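Local coordinates for thermotoga maritima TmcAL (Thermotoga maritima, PDB 5Y0T), which belongs to the HIGH nucleotidyl transferase family of the HUP clan, has a Rossmann-like alpha/beta fold, and is modelled here with adenosine-5'-rp-alpha-thio-triphosphate, at residues A[283-286]-A[287-291]; A[258-261]-A[262-266]. All coordinates share one frame; numbering follows the deposited sequence.

Contact 2 comes first along the chain, at the C-terminal end of helix 254-261 and in the loop that leads to helix 266-270. Contact 1 follows at the C-terminal end of helix 279-289. The two touch, and their centres lie about 8 Å apart. Arg262 of contact 2 donates to contact 1 twice: its NE lies 2.8 Å from Ala287 O, and its NH2 lies 2.8 Å from Thr290 O. Arg288 returns the link through Lys264 O. Two helix ends are thus tied together by arginines. Both contacts also touch the second subunit, so this corner of the helical region lies at the dimer interface.

Contact 1: A[283-286]-A[287-291]; sequences FHVC and ARQTG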
loop_
_atom_site.group_PDB
_atom_site.type_symbol
_atom_site.label_atom_id
_atom_site.label_comp_id
_atom_site.label_asym_id
_atom_site.label_seq_id
_atom_site.Cartn_x
_atom_site.Cartn_y
_atom_site.Cartn_z
ATOM N N PHE A 283 14.091 -3.993 -6.619
ATOM C CA PHE A 283 13.018 -3.453 -5.780
ATOM C C PHE A 283 12.619 -4.483 -4.722
ATOM O O PHE A 283 12.477 -4.152 -3.553
ATOM C CB PHE A 283 11.783 -3.059 -6.608
ATOM C CG PHE A 283 11.680 -1.582 -6.899
ATOM C CD1 PHE A 283 12.674 -0.937 -7.619
ATOM C CD2 PHE A 283 10.580 -0.839 -6.466
ATOM C CE1 PHE A 283 12.585 0.421 -7.908
ATOM C CE2 PHE A 283 10.479 0.523 -6.750
ATOM C CZ PHE A 283 11.481 1.157 -7.464
ATOM N N HIS A 284 12.468 -5.734 -5.140
ATOM C CA HIS A 284 11.999 -6.787 -4.246
ATOM C C HIS A 284 12.970 -7.041 -3.098
ATOM O O HIS A 284 12.566 -7.109 -1.928
ATOM C CB HIS A 284 11.768 -8.077 -5.033
ATOM C CG HIS A 284 11.113 -9.162 -4.233
ATOM N ND1 HIS A 284 11.828 -10.152 -3.594
ATOM C CD2 HIS A 284 9.808 -9.407 -3.964
ATOM C CE1 HIS A 284 10.993 -10.965 -2.972
ATOM N NE2 HIS A 284 9.760 -10.537 -3.185
ATOM N N VAL A 285 14.250 -7.189 -3.440
ATOM C CA VAL A 285 15.284 -7.481 -2.454
ATOM C C VAL A 285 15.557 -6.276 -1.555
ATOM O O VAL A 285 15.597 -6.412 -0.337
ATOM C CB VAL A 285 16.599 -7.930 -3.135
ATOM C CG1 VAL A 285 17.690 -8.193 -2.097
ATOM C CG2 VAL A 285 16.364 -9.180 -3.971
ATOM N N CYS A 286 15.727 -5.093 -2.148
ATOM C CA CYS A 286 16.066 -3.914 -1.354
ATOM C C CYS A 286 14.951 -3.518 -0.394
ATOM O O CYS A 286 15.217 -3.000 0.693
ATOM C CB CYS A 286 16.413 -2.729 -2.260
ATOM S SG CYS A 286 17.994 -2.964 -3.124
ATOM N N ALA A 287 13.706 -3.763 -0.790
ATOM C CA ALA A 287 12.569 -3.443 0.078
ATOM C C ALA A 287 12.624 -4.264 1.366
ATOM O O ALA A 287 12.272 -3.786 2.443
ATOM C CB ALA A 287 11.256 -3.690 -0.649
ATOM N N ARG A 288 13.045 -5.511 1.238
ATOM C CA ARG A 288 13.118 -6.412 2.384
ATOM C C ARG A 288 14.398 -6.260 3.207
ATOM O O ARG A 288 14.418 -6.582 4.400
ATOM C CB ARG A 288 12.939 -7.854 1.906
ATOM C CG ARG A 288 11.492 -8.140 1.513
ATOM C CD ARG A 288 11.365 -9.197 0.424
ATOM N NE ARG A 288 9.958 -9.421 0.095
ATOM C CZ ARG A 288 9.214 -8.605 -0.652
ATOM N NH1 ARG A 288 9.735 -7.500 -1.172
ATOM N NH2 ARG A 288 7.936 -8.896 -0.881
ATOM N N GLN A 289 15.474 -5.802 2.574
ATOM C CA GLN A 289 16.752 -5.688 3.272
ATOM C C GLN A 289 17.066 -4.308 3.870
ATOM O O GLN A 289 17.986 -4.185 4.684
ATOM C CB GLN A 289 17.873 -6.108 2.328
ATOM C CG GLN A 289 17.816 -7.587 1.982
ATOM C CD GLN A 289 17.754 -8.483 3.220
ATOM O OE1 GLN A 289 18.482 -8.275 4.198
ATOM N NE2 GLN A 289 16.883 -9.486 3.179
ATOM N N THR A 290 16.289 -3.286 3.513
ATOM C CA THR A 290 16.525 -1.950 4.054
ATOM C C THR A 290 15.381 -1.520 4.973
ATOM O O THR A 290 14.272 -2.047 4.885
ATOM C CB THR A 290 16.709 -0.880 2.932
ATOM O OG1 THR A 290 15.510 -0.768 2.152
ATOM C CG2 THR A 290 17.897 -1.235 2.037
ATOM N N GLY A 291 15.681 -0.603 5.890
ATOM C CA GLY A 291 14.722 -0.130 6.872
ATOM C C GLY A 291 14.220 1.293 6.694
ATOM O O GLY A 291 13.389 1.748 7.476
#
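The guanidinium of Arg288 lies flat on the imidazole of His284, one turn earlier on the same helix. The two centres are 3.6 Å apart and the planes differ by 19°. The overlap is offset: CZ of Arg288 sits over the ring toward its rim, nearest NE2 of His284 at 3.2 Å. Seen from the other group, NE2 lies over the centre of the guanidinium. Arg288 CD adds a CH-pi contact over the same ring. With CG turned opposite the backbone N (chi1 -172°), the His284 ring comes to lie against the face of the guanidinium.

The Arg288 side chain also bonds to the backbone. NH1 donates to His284 O at 3.0 Å, in the carbonyl plane and on a lone pair, though the oxygen lies out of the guanidinium plane. Outside the segments, NH2 donates to Lys264 O, and NH1 makes a weak bond to Phe261 O. These bonds hold the guanidinium in place against the ring.

The backbone bonds are helical. Ala287 N donates to Phe283 O at 3.0 Å, and Gln289 N to Val285 O at 3.0 Å. At the last turn, Cys286 O takes the hydroxyl of Thr290 at 2.7 Å and a weak bond from Thr290 N. The chi1 of 63° places OG1 between the backbone N and the carbonyl carbon of Thr290, close to that acceptor.

Apolar contacts are few. Val285 CG1 meets Gln289 CG at 4.1 Å. The Phe283 ring meets those of Phe261, Phe269, Phe275 and Phe296.

One link is covalent: a disulfide joins Cys286 to Cys299, on helix 293-300.

The whole is a helix C-terminus: an i to i+4 histidine-arginine stack, followed by a threonine that leaves helical geometry and returns its hydroxyl to the carbonyl four residues back.

Contact 2: A[258-261]-A[262-266]; sequences LSFF and RLKNM
The Lys264 side chain crosses the Phe260 ring at a slant. Its CE comes to 3.7 Å from CZ of Phe260, and its CG lies near CE1. Phe260 CG is anti to the backbone N (chi1 180°); this carries the ring forward along the chain, toward Lys264. The Lys264 chain bends at chi2 (-60°), which brings CE against the ring.

Leu263 packs on backbone rather than on a side chain: its CG is 3.5 Å from Ser259 O. Arg262 lies over the last turn in a similar way, with CG 3.6 Å from Leu258 O. Beyond CG it runs extended to NE. Its guanidinium also bonds to Arg408 O and Asn396 O of the second subunit.

Phe261 to Lys264 form a type I beta turn. Lys264 N donates to Phe261 O at 3.2 Å. Leu263 N donates to Phe260 O at 2.9 Å.

Asn265 is the N-cap of helix 266-270, its OD1 accepting from Phe268 N. Phe260 packs on Val318 and on Phe260 of the second subunit. Phe261 touches Ala287 of helix 279-289 and Ala314 and Ser317 of helix 307-318.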
loop_
_atom_site.group_PDB
_atom_site.type_symbol
_atom_site.label_atom_id
_atom_site.label_comp_id
_atom_site.label_asym_id
_atom_site.label_seq_id
_atom_site.Cartn_x
_atom_site.Cartn_y
_atom_site.Cartn_z
ATOM N N LEU A 258 8.194 2.139 1.255
ATOM C CA LEU A 258 9.010 0.992 1.597
ATOM C C LEU A 258 8.128 -0.149 2.112
ATOM O O LEU A 258 8.309 -1.310 1.720
ATOM C CB LEU A 258 10.081 1.375 2.628
ATOM C CG LEU A 258 10.965 0.217 3.120
ATOM C CD1 LEU A 258 11.625 -0.486 1.938
ATOM C CD2 LEU A 258 12.029 0.709 4.105
ATOM N N SER A 259 7.168 0.188 2.969
ATOM C CA SER A 259 6.261 -0.813 3.526
ATOM C C SER A 259 5.387 -1.425 2.428
ATOM O O SER A 259 5.142 -2.628 2.401
ATOM C CB SER A 259 5.381 -0.193 4.623
ATOM O OG SER A 259 6.152 0.193 5.748
ATOM N N PHE A 260 4.927 -0.583 1.521
ATOM C CA PHE A 260 4.108 -1.030 0.401
ATOM C C PHE A 260 4.893 -2.039 -0.476
ATOM O O PHE A 260 4.360 -3.079 -0.865
ATOM C CB PHE A 260 3.638 0.203 -0.395
ATOM C CG PHE A 260 2.782 -0.118 -1.593
ATOM C CD1 PHE A 260 3.367 -0.409 -2.819
ATOM C CD2 PHE A 260 1.398 -0.098 -1.503
ATOM C CE1 PHE A 260 2.589 -0.705 -3.927
ATOM C CE2 PHE A 260 0.607 -0.393 -2.619
ATOM C CZ PHE A 260 1.211 -0.699 -3.830
ATOM N N PHE A 261 6.174 -1.779 -0.729
ATOM C CA PHE A 261 6.967 -2.696 -1.563
ATOM C C PHE A 261 7.169 -4.055 -0.896
ATOM O O PHE A 261 7.354 -5.051 -1.583
ATOM C CB PHE A 261 8.331 -2.089 -1.928
ATOM C CG PHE A 261 8.225 -0.771 -2.638
ATOM C CD1 PHE A 261 7.092 -0.463 -3.371
ATOM C CD2 PHE A 261 9.231 0.172 -2.535
ATOM C CE1 PHE A 261 6.961 0.762 -4.010
ATOM C CE2 PHE A 261 9.107 1.400 -3.164
ATOM C CZ PHE A 261 7.974 1.699 -3.904
ATOM N N ARG A 262 7.111 -4.110 0.432
ATOM C CA ARG A 262 7.220 -5.394 1.125
ATOM C C ARG A 262 5.956 -6.231 1.003
ATOM O O ARG A 262 5.920 -7.392 1.420
ATOM C CB ARG A 262 7.537 -5.193 2.609
ATOM C CG ARG A 262 8.905 -4.613 2.882
ATOM C CD ARG A 262 9.209 -4.608 4.370
ATOM N NE ARG A 262 10.585 -4.198 4.614
ATOM C CZ ARG A 262 11.189 -4.241 5.794
ATOM N NH1 ARG A 262 10.542 -4.696 6.859
ATOM N NH2 ARG A 262 12.457 -3.850 5.901
ATOM N N LEU A 263 4.910 -5.639 0.447
ATOM C CA LEU A 263 3.653 -6.337 0.249
ATOM C C LEU A 263 3.610 -6.996 -1.130
ATOM O O LEU A 263 2.713 -7.792 -1.418
ATOM C CB LEU A 263 2.476 -5.356 0.412
ATOM C CG LEU A 263 2.344 -4.697 1.798
ATOM C CD1 LEU A 263 1.196 -3.656 1.837
ATOM C CD2 LEU A 263 2.155 -5.770 2.874
ATOM N N LYS A 264 4.591 -6.672 -1.972
ATOM C CA LYS A 264 4.542 -7.044 -3.383
ATOM C C LYS A 264 5.652 -7.990 -3.777
ATOM O O LYS A 264 6.760 -7.895 -3.255
ATOM C CB LYS A 264 4.620 -5.790 -4.269
ATOM C CG LYS A 264 3.511 -4.783 -4.011
ATOM C CD LYS A 264 2.152 -5.395 -4.269
ATOM C CE LYS A 264 1.046 -4.363 -4.091
ATOM N NZ LYS A 264 -0.211 -4.808 -4.758
ATOM N N ASN A 265 5.352 -8.905 -4.697
ATOM C CA ASN A 265 6.378 -9.805 -5.214
ATOM C C ASN A 265 6.859 -9.336 -6.583
ATOM O O ASN A 265 6.389 -8.314 -7.100
ATOM C CB ASN A 265 5.872 -11.255 -5.279
ATOM C CG ASN A 265 4.697 -11.452 -6.246
ATOM O OD1 ASN A 265 4.332 -10.565 -7.025
ATOM N ND2 ASN A 265 4.111 -12.644 -6.202
ATOM N N MET A 266 7.802 -10.075 -7.164
ATOM C CA MET A 266 8.422 -9.648 -8.413
ATOM C C MET A 266 7.413 -9.614 -9.549
ATOM O O MET A 266 7.500 -8.750 -10.436
ATOM C CB MET A 266 9.601 -10.555 -8.769
ATOM C CG MET A 266 10.920 -10.045 -8.225
ATOM S SD MET A 266 12.301 -11.122 -8.662
ATOM C CE MET A 266 12.349 -10.906 -10.439
#